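Local coordinates for RagB/SusD family nutrient uptake outer membrane protein (PDB 7KV2) that probably binds beta-glucan at the outer surface of the bacterial outer membrane as a SusD-family surface glycan-binding protein of nutrient uptake, at residues L203-E207 and S250-D254. Residues are numbered along the deposited sequence; the frame is centred on the assembly and turned at random.
Sequences LPMRE and SPQYD. With NA (sodium ion), chain G.
Tyr253 reaches across to the 203-207 loop and gives its hydroxyl to the backbone. Tyr253 OH donates a very short hydrogen bond to Met205 O, 2.5 Å away. The carbonyl oxygen lies in the plane of the ring, at its edge. With CG of Tyr253 beside its own backbone N (chi1 -66°), the hydroxyl end comes much nearer to the loop than the start of the side chain.

Arg206 runs the other way. Its chain is extended from CG to NE and crosses Tyr253 at a slant. Arg206 CB is 3.4 Å from Tyr253 OH. Arg206 NH1 then donates to Gln252 O at 2.9 Å, nearly in line with the C=O but tilted out of the guanidinium plane. The guanidinium and ring planes are 39° apart, and Arg206 NH1 is 3.5 Å from Tyr253 CE1. Arg206 CD also touches Gln252 CB. The rest of the guanidinium is held elsewhere: NE bonds to Tyr212 OH and NH2 to Ser270 O. Together these bonds fix its rotation. Met205 adds an apolar touch, its CG 3.9 Å from Tyr253 CE2.

Residues 250-254 form a type I beta turn from Ser250 to Tyr253. Ser250 OG accepts from Gln252 N at 2.8 Å, an ST turn. Ser250 O and Tyr253 O, at the two ends of the turn, both bind the sodium ion, along with Ile248 O, Tyr405 OH and a water. Tyr253 thus joins the ion site to the neighbouring loop.

The contact lies at the surface of this largely helical protein. Residues 203-207 follow helix 183-200, and residues 250-254 follow helix 237-249 and precede strand 273-277. Ala218 of helix 217-231 packs against both Met205 and Tyr253.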
loop_
_atom_site.group_PDB
_atom_site.type_symbol
_atom_site.label_atom_id
_atom_site.label_comp_id
_atom_site.label_asym_id
_atom_site.label_seq_id
_atom_site.Cartn_x
_atom_site.Cartn_y
_atom_site.Cartn_z
ATOM N N LEU A 203 -12.190 9.266 17.773
ATOM C CA LEU A 203 -12.320 8.769 16.377
ATOM C C LEU A 203 -13.481 7.791 16.297
ATOM O O LEU A 203 -13.617 6.899 17.118
ATOM C CB LEU A 203 -11.019 8.075 15.988
ATOM C CG LEU A 203 -9.838 9.008 15.776
ATOM C CD1 LEU A 203 -8.558 8.245 15.492
ATOM C CD2 LEU A 203 -10.108 10.028 14.680
ATOM N N PRO A 204 -14.306 7.844 15.240
ATOM C CA PRO A 204 -15.324 6.813 15.069
ATOM C C PRO A 204 -14.685 5.482 14.638
ATOM O O PRO A 204 -13.582 5.507 14.046
ATOM C CB PRO A 204 -16.231 7.441 14.023
ATOM C CG PRO A 204 -15.276 8.290 13.175
ATOM C CD PRO A 204 -14.256 8.827 14.154
ATOM N N MET A 205 -15.390 4.381 14.884
ATOM C CA MET A 205 -14.957 3.025 14.455
ATOM C C MET A 205 -15.006 2.942 12.920
ATOM O O MET A 205 -14.067 2.359 12.329
ATOM C CB MET A 205 -15.823 1.942 15.100
ATOM C CG MET A 205 -15.381 0.529 14.795
ATOM S SD MET A 205 -13.690 0.140 15.243
ATOM C CE MET A 205 -13.867 -0.468 16.914
ATOM N N ARG A 206 -16.024 3.542 12.299
ATOM C CA ARG A 206 -16.198 3.562 10.818
ATOM C C ARG A 206 -16.744 4.926 10.414
ATOM O O ARG A 206 -17.599 5.467 11.126
ATOM C CB ARG A 206 -17.149 2.458 10.360
ATOM C CG ARG A 206 -17.165 2.201 8.865
ATOM C CD ARG A 206 -18.067 1.083 8.378
ATOM N NE ARG A 206 -18.013 1.195 6.926
ATOM C CZ ARG A 206 -17.366 0.382 6.110
ATOM N NH1 ARG A 206 -16.908 -0.796 6.521
ATOM N NH2 ARG A 206 -17.310 0.712 4.828
ATOM N N GLU A 207 -16.342 5.433 9.255
ATOM C CA GLU A 207 -16.917 6.682 8.721
ATOM C C GLU A 207 -18.236 6.441 7.994
ATOM O O GLU A 207 -18.653 5.293 7.860
ATOM C CB GLU A 207 -15.873 7.362 7.856
ATOM C CG GLU A 207 -15.081 8.407 8.641
ATOM C CD GLU A 207 -15.893 9.567 9.198
ATOM O OE1 GLU A 207 -17.138 9.621 8.946
ATOM O OE2 GLU A 207 -15.298 10.403 9.922
ATOM N N SER A 250 -17.146 -5.646 15.658
ATOM C CA SER A 250 -18.005 -4.674 14.951
ATOM C C SER A 250 -18.831 -5.382 13.889
ATOM O O SER A 250 -18.291 -6.063 12.996
ATOM C CB SER A 250 -17.217 -3.548 14.317
ATOM O OG SER A 250 -18.117 -2.750 13.538
ATOM N N PRO A 251 -20.157 -5.132 13.854
ATOM C CA PRO A 251 -20.975 -5.609 12.749
ATOM C C PRO A 251 -20.706 -4.765 11.494
ATOM O O PRO A 251 -21.238 -5.107 10.479
ATOM C CB PRO A 251 -22.418 -5.403 13.246
ATOM C CG PRO A 251 -22.310 -4.231 14.189
ATOM C CD PRO A 251 -20.936 -4.336 14.825
ATOM N N GLN A 252 -19.849 -3.742 11.542
ATOM C CA GLN A 252 -19.726 -2.872 10.332
ATOM C C GLN A 252 -18.405 -3.112 9.593
ATOM O O GLN A 252 -18.082 -2.320 8.674
ATOM C CB GLN A 252 -19.966 -1.432 10.725
ATOM C CG GLN A 252 -21.426 -1.226 11.141
ATOM C CD GLN A 252 -21.708 0.238 11.296
ATOM O OE1 GLN A 252 -22.463 0.833 10.506
ATOM N NE2 GLN A 252 -21.089 0.840 12.291
ATOM N N TYR A 253 -17.753 -4.219 9.909
ATOM C CA TYR A 253 -16.578 -4.756 9.182
ATOM C C TYR A 253 -16.789 -6.252 8.993
ATOM O O TYR A 253 -17.148 -6.981 9.958
ATOM C CB TYR A 253 -15.287 -4.430 9.946
ATOM C CG TYR A 253 -14.976 -2.968 10.005
ATOM C CD1 TYR A 253 -14.674 -2.251 8.857
ATOM C CD2 TYR A 253 -14.943 -2.301 11.216
ATOM C CE1 TYR A 253 -14.363 -0.899 8.911
ATOM C CE2 TYR A 253 -14.683 -0.945 11.286
ATOM C CZ TYR A 253 -14.384 -0.241 10.127
ATOM O OH TYR A 253 -14.059 1.090 10.209
ATOM N N ASP A 254 -16.581 -6.733 7.779
ATOM C CA ASP A 254 -16.811 -8.156 7.466
ATOM C C ASP A 254 -16.162 -8.416 6.121
ATOM O O ASP A 254 -15.699 -7.404 5.508
ATOM C CB ASP A 254 -18.310 -8.484 7.408
ATOM C CG ASP A 254 -18.634 -9.944 7.726
ATOM O OD1 ASP A 254 -17.719 -10.792 7.655
ATOM O OD2 ASP A 254 -19.814 -10.221 8.029
HETATM NA NA NA G . -16.850 -7.854 12.142
HETATM O O HOH W 1 -18.580 -9.262 11.884
#